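Anaerobically-induced outer membrane porin OprE (Pseudomonas aeruginosa, PDB 4FRX) probably acts as a porin, a beta-barrel of the OprD family that lets small solutes pass through the bacterial outer membrane. Local coordinates at residues A[227-232]-A[240-245]; A[300-305]-A[323-328]; A[126-131]-A[211-216]. One frame throughout, in Å; residues are numbered along the deposited sequence.

Contact 1 of 3, residues A[227-232]-A[240-245]; sequences GLIHNW and KTDLRA. With C8E ((hydroxyethyloxy)tri(ethyloxy)octane), chain F.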
loop_
_atom_site.group_PDB
_atom_site.type_symbol
_atom_site.label_atom_id
_atom_site.label_comp_id
_atom_site.label_asym_id
_atom_site.label_seq_id
_atom_site.Cartn_x
_atom_site.Cartn_y
_atom_site.Cartn_z
ATOM N N GLY A 227 10.905 -10.496 -8.028
ATOM C CA GLY A 227 11.516 -9.953 -6.832
ATOM C C GLY A 227 12.522 -10.916 -6.211
ATOM O O GLY A 227 12.438 -12.126 -6.381
ATOM N N LEU A 228 13.472 -10.371 -5.467
ATOM C CA LEU A 228 14.412 -11.202 -4.739
ATOM C C LEU A 228 14.692 -10.492 -3.441
ATOM O O LEU A 228 14.856 -9.280 -3.428
ATOM C CB LEU A 228 15.694 -11.382 -5.564
ATOM C CG LEU A 228 16.969 -12.000 -4.980
ATOM C CD1 LEU A 228 17.770 -12.622 -6.110
ATOM C CD2 LEU A 228 17.830 -10.984 -4.243
ATOM N N ILE A 229 14.744 -11.247 -2.349
ATOM C CA ILE A 229 15.182 -10.709 -1.083
ATOM C C ILE A 229 16.241 -11.658 -0.550
ATOM O O ILE A 229 15.996 -12.859 -0.425
ATOM C CB ILE A 229 14.042 -10.634 -0.067
ATOM C CG1 ILE A 229 12.885 -9.795 -0.618
ATOM C CG2 ILE A 229 14.555 -10.040 1.252
ATOM C CD1 ILE A 229 13.090 -8.312 -0.460
ATOM N N HIS A 230 17.422 -11.126 -0.263
ATOM C CA HIS A 230 18.515 -11.957 0.235
ATOM C C HIS A 230 19.119 -11.379 1.506
ATOM O O HIS A 230 19.381 -10.179 1.591
ATOM C CB HIS A 230 19.602 -12.106 -0.826
ATOM C CG HIS A 230 20.757 -12.943 -0.377
ATOM N ND1 HIS A 230 21.899 -12.402 0.171
ATOM C CD2 HIS A 230 20.931 -14.287 -0.359
ATOM C CE1 HIS A 230 22.733 -13.375 0.494
ATOM N NE2 HIS A 230 22.169 -14.527 0.188
ATOM N N ASN A 231 19.335 -12.235 2.495
ATOM C CA ASN A 231 19.942 -11.799 3.743
ATOM C C ASN A 231 21.305 -12.452 3.928
ATOM O O ASN A 231 21.430 -13.665 3.834
ATOM C CB ASN A 231 19.012 -12.056 4.927
ATOM C CG ASN A 231 17.926 -10.982 5.062
ATOM O OD1 ASN A 231 18.223 -9.824 5.334
ATOM N ND2 ASN A 231 16.671 -11.369 4.877
ATOM N N TRP A 232 22.318 -11.630 4.176
ATOM C CA TRP A 232 23.711 -12.061 4.130
ATOM C C TRP A 232 24.403 -11.714 5.434
ATOM O O TRP A 232 24.656 -10.542 5.716
ATOM C CB TRP A 232 24.423 -11.355 2.972
ATOM C CG TRP A 232 25.760 -11.928 2.582
ATOM C CD1 TRP A 232 26.650 -12.586 3.387
ATOM C CD2 TRP A 232 26.343 -11.908 1.272
ATOM N NE1 TRP A 232 27.753 -12.967 2.656
ATOM C CE2 TRP A 232 27.589 -12.562 1.357
ATOM C CE3 TRP A 232 25.933 -11.398 0.035
ATOM C CZ2 TRP A 232 28.429 -12.715 0.252
ATOM C CZ3 TRP A 232 26.767 -11.551 -1.059
ATOM C CH2 TRP A 232 28.000 -12.204 -0.944
ATOM N N LYS A 240 20.970 -6.888 3.697
ATOM C CA LYS A 240 19.737 -7.310 3.047
ATOM C C LYS A 240 19.678 -6.680 1.653
ATOM O O LYS A 240 19.903 -5.496 1.498
ATOM C CB LYS A 240 18.545 -6.865 3.874
ATOM C CG LYS A 240 17.193 -7.246 3.294
ATOM C CD LYS A 240 16.070 -6.664 4.140
ATOM C CE LYS A 240 14.702 -6.967 3.541
ATOM N NZ LYS A 240 13.649 -6.062 4.086
ATOM N N THR A 241 19.411 -7.498 0.647
ATOM C CA THR A 241 19.390 -7.060 -0.741
ATOM C C THR A 241 17.968 -7.228 -1.239
ATOM O O THR A 241 17.378 -8.292 -1.087
ATOM C CB THR A 241 20.290 -7.953 -1.598
ATOM O OG1 THR A 241 21.634 -7.860 -1.118
ATOM C CG2 THR A 241 20.251 -7.512 -3.053
ATOM N N ASP A 242 17.422 -6.180 -1.832
ATOM C CA ASP A 242 16.019 -6.169 -2.212
ATOM C C ASP A 242 15.988 -5.732 -3.665
ATOM O O ASP A 242 16.297 -4.583 -3.966
ATOM C CB ASP A 242 15.284 -5.191 -1.287
ATOM C CG ASP A 242 13.815 -4.982 -1.648
ATOM O OD1 ASP A 242 13.437 -5.030 -2.837
ATOM O OD2 ASP A 242 13.027 -4.733 -0.711
ATOM N N LEU A 243 15.631 -6.657 -4.559
ATOM C CA LEU A 243 15.594 -6.378 -6.005
ATOM C C LEU A 243 14.182 -6.534 -6.537
ATOM O O LEU A 243 13.456 -7.452 -6.147
ATOM C CB LEU A 243 16.527 -7.314 -6.776
ATOM C CG LEU A 243 17.955 -7.459 -6.272
ATOM C CD1 LEU A 243 18.748 -8.371 -7.209
ATOM C CD2 LEU A 243 18.611 -6.090 -6.179
ATOM N N ARG A 244 13.791 -5.624 -7.420
ATOM C CA ARG A 244 12.440 -5.616 -7.971
ATOM C C ARG A 244 12.490 -5.221 -9.441
ATOM O O ARG A 244 13.286 -4.367 -9.842
ATOM C CB ARG A 244 11.536 -4.639 -7.211
ATOM C CG ARG A 244 11.538 -4.812 -5.704
ATOM C CD ARG A 244 10.574 -3.863 -5.016
ATOM N NE ARG A 244 10.734 -3.918 -3.565
ATOM C CZ ARG A 244 10.007 -3.213 -2.706
ATOM N NH1 ARG A 244 9.068 -2.394 -3.155
ATOM N NH2 ARG A 244 10.232 -3.318 -1.401
ATOM N N ALA A 245 11.638 -5.861 -10.229
ATOM C CA ALA A 245 11.533 -5.610 -11.652
ATOM C C ALA A 245 10.053 -5.710 -11.995
ATOM O O ALA A 245 9.438 -6.728 -11.700
ATOM C CB ALA A 245 12.310 -6.666 -12.410
HETATM C C3 C8E F . 12.872 -15.334 -10.071
HETATM C C4 C8E F . 14.047 -14.464 -9.618
HETATM C C5 C8E F . 13.657 -12.995 -9.486
HETATM C C6 C8E F . 14.663 -12.046 -10.126
HETATM C C7 C8E F . 15.162 -10.976 -9.159
HETATM C C8 C8E F . 14.446 -9.636 -9.324
HETATM O O9 C8E F . 15.236 -8.734 -10.075
HETATM O O18 C8E F . 17.957 -7.832 -18.449
HETATM C C19 C8E F . 18.654 -7.311 -19.554
HETATM C C20 C8E F . 18.652 -5.829 -19.276
HETATM O O21 C8E F . 19.989 -5.423 -19.172
HETATM O O HOH W 1 22.286 -9.604 0.745
#
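The His230 imidazole meets a water with its edge, in the ring plane. That water lies 2.9 Å from His230 ND1 and 2.6 Å from Thr241 OG1 and also donates to His230 O, linking ring and hydroxyl across neighbouring strands; CG of Trp232 sits at the same ring's edge. These residues belong to an antiparallel beta hairpin of the porin barrel wall, made by strands 221-234 and 237-250. Leu228 with Leu243 and His230 with Thr241 are its hydrogen-bonded pairs, and His230 O accepts from Thr241 N at 2.8 Å. On their face, Leu228 and Leu243 lie side by side, CD2 of Leu228 4.1 Å from CD1 of Leu243. The detergent runs past both leucines, C7 of its alkyl chain nearest Leu228 CB and its first ether oxygen, O9, nearest Leu243 CB, consistent with a lipid-facing outer surface, where branched apolar side chains belong. The other face is mainly polar. There Arg244 grips Asp242 side-on in a salt bridge: Arg244 NE donates to the syn lone pair of Asp242 OD1 at 3.0 Å, and NH2 donates to OD2 on its syn side. Arginine suits the place because its flat group carries several N-H donors, leaving NH1, which probably donates to Tyr324 O of an inward-lying loop. Ile229 CD1 rests on the same carboxylate, 3.6 Å from Asp242 OD2, while its CG2 touches CE of the extended Lys240. Asn231 lies alongside Lys240, pointing the same way, its OD1 3.3 Å from Lys240 CB.

Contact 2 of 3, residues A[300-305]-A[323-328]; sequences GYQILN and AYLITD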
loop_
_atom_site.group_PDB
_atom_site.type_symbol
_atom_site.label_atom_id
_atom_site.label_comp_id
_atom_site.label_asym_id
_atom_site.label_seq_id
_atom_site.Cartn_x
_atom_site.Cartn_y
_atom_site.Cartn_z
ATOM N N GLY A 300 19.597 2.947 -2.126
ATOM C CA GLY A 300 18.783 2.314 -3.151
ATOM C C GLY A 300 18.719 3.118 -4.433
ATOM O O GLY A 300 18.966 4.317 -4.423
ATOM N N TYR A 301 18.385 2.454 -5.534
ATOM C CA TYR A 301 18.218 3.146 -6.798
ATOM C C TYR A 301 17.056 2.523 -7.530
ATOM O O TYR A 301 16.841 1.320 -7.452
ATOM C CB TYR A 301 19.496 3.084 -7.639
ATOM C CG TYR A 301 19.605 4.234 -8.609
ATOM C CD1 TYR A 301 20.157 5.445 -8.217
ATOM C CD2 TYR A 301 19.122 4.122 -9.907
ATOM C CE1 TYR A 301 20.240 6.514 -9.095
ATOM C CE2 TYR A 301 19.215 5.188 -10.793
ATOM C CZ TYR A 301 19.769 6.376 -10.381
ATOM O OH TYR A 301 19.846 7.436 -11.268
ATOM N N GLN A 302 16.275 3.362 -8.202
ATOM C CA GLN A 302 15.138 2.906 -8.976
ATOM C C GLN A 302 15.117 3.618 -10.326
ATOM O O GLN A 302 15.301 4.819 -10.386
ATOM C CB GLN A 302 13.864 3.254 -8.224
ATOM C CG GLN A 302 12.589 2.873 -8.950
ATOM C CD GLN A 302 11.395 3.135 -8.082
ATOM O OE1 GLN A 302 11.053 2.320 -7.229
ATOM N NE2 GLN A 302 10.784 4.312 -8.250
ATOM N N ILE A 303 14.862 2.865 -11.390
ATOM C CA ILE A 303 14.808 3.416 -12.729
ATOM C C ILE A 303 13.455 3.104 -13.368
ATOM O O ILE A 303 13.062 1.946 -13.439
ATOM C CB ILE A 303 15.920 2.802 -13.600
ATOM C CG1 ILE A 303 17.292 3.131 -13.000
ATOM C CG2 ILE A 303 15.790 3.268 -15.061
ATOM C CD1 ILE A 303 18.433 2.374 -13.660
ATOM N N LEU A 304 12.751 4.139 -13.833
ATOM C CA LEU A 304 11.510 3.961 -14.584
ATOM C C LEU A 304 11.738 4.332 -16.028
ATOM O O LEU A 304 12.154 5.452 -16.316
ATOM C CB LEU A 304 10.420 4.895 -14.060
ATOM C CG LEU A 304 10.100 4.808 -12.576
ATOM C CD1 LEU A 304 8.757 5.496 -12.307
ATOM C CD2 LEU A 304 10.060 3.370 -12.149
ATOM N N ASN A 305 11.438 3.413 -16.937
ATOM C CA ASN A 305 11.540 3.692 -18.378
ATOM C C ASN A 305 10.194 3.459 -19.037
ATOM O O ASN A 305 9.363 2.706 -18.510
ATOM C CB ASN A 305 12.595 2.791 -19.029
ATOM C CG ASN A 305 14.015 3.210 -18.689
ATOM O OD1 ASN A 305 14.308 4.396 -18.564
ATOM N ND2 ASN A 305 14.907 2.238 -18.569
ATOM N N ALA A 323 1.863 1.941 -4.086
ATOM C CA ALA A 323 2.641 1.257 -5.124
ATOM C C ALA A 323 3.728 0.442 -4.428
ATOM O O ALA A 323 4.323 0.904 -3.442
ATOM C CB ALA A 323 3.262 2.257 -6.098
ATOM N N TYR A 324 3.993 -0.760 -4.925
ATOM C CA TYR A 324 5.050 -1.583 -4.322
ATOM C C TYR A 324 6.429 -1.196 -4.876
ATOM O O TYR A 324 7.150 -2.011 -5.463
ATOM C CB TYR A 324 4.767 -3.086 -4.483
ATOM C CG TYR A 324 5.699 -3.937 -3.645
ATOM C CD1 TYR A 324 5.717 -3.813 -2.253
ATOM C CD2 TYR A 324 6.592 -4.834 -4.239
ATOM C CE1 TYR A 324 6.581 -4.568 -1.474
ATOM C CE2 TYR A 324 7.459 -5.606 -3.459
ATOM C CZ TYR A 324 7.447 -5.464 -2.082
ATOM O OH TYR A 324 8.300 -6.223 -1.300
ATOM N N LEU A 325 6.773 0.072 -4.680
ATOM C CA LEU A 325 8.049 0.634 -5.097
ATOM C C LEU A 325 8.832 1.028 -3.847
ATOM O O LEU A 325 8.244 1.482 -2.852
ATOM C CB LEU A 325 7.811 1.889 -5.967
ATOM C CG LEU A 325 7.039 1.724 -7.289
ATOM C CD1 LEU A 325 6.770 3.077 -7.974
ATOM C CD2 LEU A 325 7.754 0.764 -8.257
ATOM N N ILE A 326 10.158 0.911 -3.912
ATOM C CA ILE A 326 11.016 1.352 -2.811
ATOM C C ILE A 326 10.942 2.847 -2.543
ATOM O O ILE A 326 11.451 3.335 -1.516
ATOM C CB ILE A 326 12.499 0.914 -2.988
ATOM C CG1 ILE A 326 13.113 1.503 -4.261
ATOM C CG2 ILE A 326 12.608 -0.612 -2.962
ATOM C CD1 ILE A 326 14.635 1.269 -4.367
ATOM N N THR A 327 10.279 3.554 -3.453
ATOM C CA THR A 327 10.116 4.999 -3.378
ATOM C C THR A 327 8.709 5.422 -2.930
ATOM O O THR A 327 8.388 6.604 -2.943
ATOM C CB THR A 327 10.411 5.654 -4.738
ATOM O OG1 THR A 327 9.509 5.130 -5.729
ATOM C CG2 THR A 327 11.858 5.390 -5.167
ATOM N N ASP A 328 7.868 4.471 -2.529
ATOM C CA ASP A 328 6.538 4.835 -2.043
ATOM C C ASP A 328 6.707 5.274 -0.600
ATOM O O ASP A 328 6.868 4.446 0.285
ATOM C CB ASP A 328 5.544 3.672 -2.152
ATOM C CG ASP A 328 4.107 4.082 -1.785
ATOM O OD1 ASP A 328 3.878 4.589 -0.669
ATOM O OD2 ASP A 328 3.195 3.886 -2.616
HETATM O O HOH W 2 10.999 -0.256 -6.522
#
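Leu325, Ile326 and Thr327, on an irregular inward loop, surround the end of the Gln302 side chain, which reaches them from barrel strand 295-305. The loop segment begins at Ala323, whose N donates to Asp328 OD2 at 2.8 Å and so ties its two ends together; the same carboxylate oxygen forms a salt bridge with Lys333. Tyr324 centres an inverse gamma turn and offers its ring to Arg244 in a cation-pi contact. Leu325 opens a type I beta turn that runs to Asp328, and its CB lies 3.5 Å from Gln302 OE1, the two side chains crossing at about a right angle. Ile326 uses its backbone N to donate to a water, which in turn donates to Gln302 OE1 at 2.7 Å. Its CD1 packs 3.8 Å from Tyr301 O, close to Gly300, where the lack of a side chain leaves the methyl room. Thr327 meets Gln302 tip to tip: OG1, lying between the backbone N and the carbonyl carbon (chi1 60°), accepts from Gln302 NE2 at 2.9 Å with a bent N-H...O angle of 143°. The same hydroxyl bonds Lys333 O. A long, extended glutamine suits this span from strand to loop because its amide both donates and accepts: NE2 serves Thr327 and OE1 takes the water. Both ends of the buried amide thus have a polar partner, which probably limits its rotation and helps link loop to wall.

Contact 3 of 3, residues A[126-131]-A[211-216]; sequences PKLPVV and QYYYGN. With C8E ((hydroxyethyloxy)tri(ethyloxy)octane), chain C.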
loop_
_atom_site.group_PDB
_atom_site.type_symbol
_atom_site.label_atom_id
_atom_site.label_comp_id
_atom_site.label_asym_id
_atom_site.label_seq_id
_atom_site.Cartn_x
_atom_site.Cartn_y
_atom_site.Cartn_z
ATOM N N PRO A 126 -5.336 -7.272 0.494
ATOM C CA PRO A 126 -4.077 -7.902 0.081
ATOM C C PRO A 126 -2.858 -7.013 0.370
ATOM O O PRO A 126 -2.979 -5.800 0.391
ATOM C CB PRO A 126 -4.250 -8.088 -1.434
ATOM C CG PRO A 126 -5.746 -7.935 -1.690
ATOM C CD PRO A 126 -6.225 -6.980 -0.643
ATOM N N LYS A 127 -1.704 -7.629 0.605
ATOM C CA LYS A 127 -0.451 -6.894 0.711
ATOM C C LYS A 127 0.589 -7.549 -0.205
ATOM O O LYS A 127 1.503 -8.217 0.268
ATOM C CB LYS A 127 0.038 -6.871 2.164
ATOM C CG LYS A 127 -0.939 -6.230 3.144
ATOM C CD LYS A 127 -0.350 -6.129 4.542
ATOM C CE LYS A 127 0.926 -5.302 4.546
ATOM N NZ LYS A 127 0.671 -3.857 4.284
ATOM N N LEU A 128 0.442 -7.338 -1.513
ATOM C CA LEU A 128 1.198 -8.075 -2.527
ATOM C C LEU A 128 1.886 -7.100 -3.443
ATOM O O LEU A 128 1.500 -5.936 -3.506
ATOM C CB LEU A 128 0.242 -8.919 -3.387
ATOM C CG LEU A 128 -0.620 -9.948 -2.668
ATOM C CD1 LEU A 128 -1.510 -10.662 -3.677
ATOM C CD2 LEU A 128 0.234 -10.931 -1.893
ATOM N N PRO A 129 2.893 -7.568 -4.186
ATOM C CA PRO A 129 3.579 -6.616 -5.071
ATOM C C PRO A 129 2.708 -5.986 -6.159
ATOM O O PRO A 129 3.051 -4.911 -6.624
ATOM C CB PRO A 129 4.690 -7.458 -5.685
ATOM C CG PRO A 129 5.019 -8.453 -4.585
ATOM C CD PRO A 129 3.681 -8.806 -3.980
ATOM N N VAL A 130 1.604 -6.620 -6.544
ATOM C CA VAL A 130 0.765 -6.075 -7.598
ATOM C C VAL A 130 -0.521 -5.459 -7.033
ATOM O O VAL A 130 -1.311 -4.894 -7.773
ATOM C CB VAL A 130 0.411 -7.158 -8.635
ATOM C CG1 VAL A 130 1.648 -7.510 -9.458
ATOM C CG2 VAL A 130 -0.108 -8.397 -7.931
ATOM N N VAL A 131 -0.706 -5.560 -5.719
ATOM C CA VAL A 131 -1.830 -4.902 -5.046
ATOM C C VAL A 131 -1.668 -4.916 -3.527
ATOM O O VAL A 131 -1.567 -5.971 -2.894
ATOM C CB VAL A 131 -3.216 -5.505 -5.451
ATOM C CG1 VAL A 131 -3.243 -7.028 -5.271
ATOM C CG2 VAL A 131 -4.374 -4.810 -4.678
ATOM N N GLN A 211 10.231 -14.133 -5.870
ATOM C CA GLN A 211 8.828 -13.806 -6.028
ATOM C C GLN A 211 8.520 -13.597 -7.496
ATOM O O GLN A 211 9.347 -13.078 -8.237
ATOM C CB GLN A 211 8.534 -12.500 -5.326
ATOM C CG GLN A 211 8.553 -12.532 -3.810
ATOM C CD GLN A 211 8.260 -11.160 -3.250
ATOM O OE1 GLN A 211 8.974 -10.199 -3.547
ATOM N NE2 GLN A 211 7.189 -11.049 -2.467
ATOM N N TYR A 212 7.333 -14.017 -7.910
ATOM C CA TYR A 212 6.794 -13.642 -9.200
ATOM C C TYR A 212 5.343 -13.332 -8.956
ATOM O O TYR A 212 4.638 -14.144 -8.349
ATOM C CB TYR A 212 6.871 -14.770 -10.241
ATOM C CG TYR A 212 5.974 -14.440 -11.413
ATOM C CD1 TYR A 212 6.374 -13.514 -12.365
ATOM C CD2 TYR A 212 4.693 -14.985 -11.526
ATOM C CE1 TYR A 212 5.550 -13.165 -13.411
ATOM C CE2 TYR A 212 3.855 -14.638 -12.578
ATOM C CZ TYR A 212 4.292 -13.735 -13.516
ATOM O OH TYR A 212 3.472 -13.376 -14.560
ATOM N N TYR A 213 4.890 -12.178 -9.445
ATOM C CA TYR A 213 3.482 -11.814 -9.393
ATOM C C TYR A 213 2.978 -11.237 -10.714
ATOM O O TYR A 213 3.740 -10.660 -11.492
ATOM C CB TYR A 213 3.200 -10.827 -8.247
ATOM C CG TYR A 213 3.244 -11.490 -6.870
ATOM C CD1 TYR A 213 4.449 -11.657 -6.189
ATOM C CD2 TYR A 213 2.083 -11.940 -6.250
ATOM C CE1 TYR A 213 4.502 -12.290 -4.936
ATOM C CE2 TYR A 213 2.128 -12.552 -4.980
ATOM C CZ TYR A 213 3.345 -12.723 -4.339
ATOM O OH TYR A 213 3.416 -13.335 -3.086
ATOM N N TYR A 214 1.678 -11.383 -10.929
ATOM C CA TYR A 214 1.019 -10.919 -12.123
ATOM C C TYR A 214 -0.215 -10.151 -11.712
ATOM O O TYR A 214 -0.958 -10.587 -10.838
ATOM C CB TYR A 214 0.624 -12.107 -12.998
ATOM C CG TYR A 214 -0.206 -11.742 -14.209
ATOM C CD1 TYR A 214 0.361 -11.095 -15.297
ATOM C CD2 TYR A 214 -1.556 -12.050 -14.258
ATOM C CE1 TYR A 214 -0.406 -10.762 -16.412
ATOM C CE2 TYR A 214 -2.323 -11.734 -15.353
ATOM C CZ TYR A 214 -1.748 -11.095 -16.430
ATOM O OH TYR A 214 -2.530 -10.784 -17.522
ATOM N N GLY A 215 -0.420 -8.996 -12.329
ATOM C CA GLY A 215 -1.616 -8.215 -12.100
ATOM C C GLY A 215 -2.217 -7.719 -13.401
ATOM O O GLY A 215 -1.486 -7.329 -14.310
ATOM N N ASN A 216 -3.544 -7.736 -13.489
ATOM C CA ASN A 216 -4.246 -7.327 -14.700
ATOM C C ASN A 216 -5.518 -6.533 -14.396
ATOM O O ASN A 216 -6.539 -7.114 -14.060
ATOM C CB ASN A 216 -4.591 -8.579 -15.530
ATOM C CG ASN A 216 -5.434 -8.273 -16.762
ATOM O OD1 ASN A 216 -6.218 -9.114 -17.200
ATOM N ND2 ASN A 216 -5.276 -7.077 -17.326
HETATM C C1 C8E C . 12.314 -29.193 -4.664
HETATM C C2 C8E C . 11.313 -28.718 -5.711
HETATM C C3 C8E C . 10.859 -27.284 -5.458
HETATM C C4 C8E C . 11.650 -26.299 -6.308
HETATM C C5 C8E C . 10.823 -25.751 -7.464
HETATM C C6 C8E C . 11.607 -24.669 -8.195
HETATM C C7 C8E C . 10.768 -23.409 -8.343
HETATM C C8 C8E C . 11.634 -22.162 -8.247
HETATM O O9 C8E C . 10.975 -21.100 -8.898
HETATM C C10 C8E C . 10.302 -20.227 -8.017
HETATM C C11 C8E C . 9.931 -18.960 -8.782
HETATM O O12 C8E C . 9.101 -18.148 -7.984
HETATM C C13 C8E C . 9.629 -16.852 -7.832
#
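The type I turn at the tip of a short hairpin, strands 123-128 and 131-132, runs from Leu128 to Val131 and packs from inside against barrel strand 208-217, with the ring of Tyr213 as its main landing surface. Pro129, at the second position of the turn, suits the place twice over: its ring restricts phi, here -62°, to about the value a type I turn requires at its second residue, and it presents a compact row of CH groups. Its CD lies 3.7 Å from the centroid of the Tyr213 ring and only 12° off the normal, a CH-pi contact over the middle of one face, while CG leans toward the CD1 side of the ring, 3.6 Å from that atom. Tyr213 CG is anti to its own carbonyl carbon (chi1 -73°), which places that atom against Pro129 CD. Farther round the tyrosine, Leu128 CD2 comes obliquely to within 4.0 Å of Tyr213 CE2. The OH of Tyr213 bonds Asp201 OD1. The same oxygen takes Gln211 NE2, so a single carboxylate oxygen positions both the phenol and the amide beside Pro129; Gln211 NE2 is itself 4.0 Å from Pro129 CG. Val130 follows as a small wedge. Its CG1 touches Tyr213 CB at 3.9 Å, and CG2 lies 3.7 Å from Tyr214 O. The valine can come this near the strand because Gly215 facing it has no side chain. Within the turn, Leu128 N donates to Val131 O at 2.8 Å. Behind the strand, a detergent molecule approaches the backbone of Gln211 and Tyr212, so the turn packs on the wall's inner surface, as in other outer-membrane porins, where inward-folded loops narrow the channel, and consistent with such a role here.

Overall arrangement
From the N terminus, contact 3 comes first, closing a long excursion of 79 residues between an inward turn and strand 208-217. Contact 1 follows on the next two strands and closes a short hairpin; contact 2 then closes a 17-residue loop onto strand 295-305. The three lie in series, none nested in or crossing another. They nevertheless meet in space. Strand 208-217 adjoins the hairpin of contact 1, Gly227 N lying 3.0 Å from Gln211 O in a probable backbone hydrogen bond. The loop segment 323-328 touches both other contacts: it meets contact 1 through Arg244, and contact 3 where Tyr324 CB packs 3.3 Å from Pro129 O. Two inward loops are thereby tied to each other and to the barrel wall.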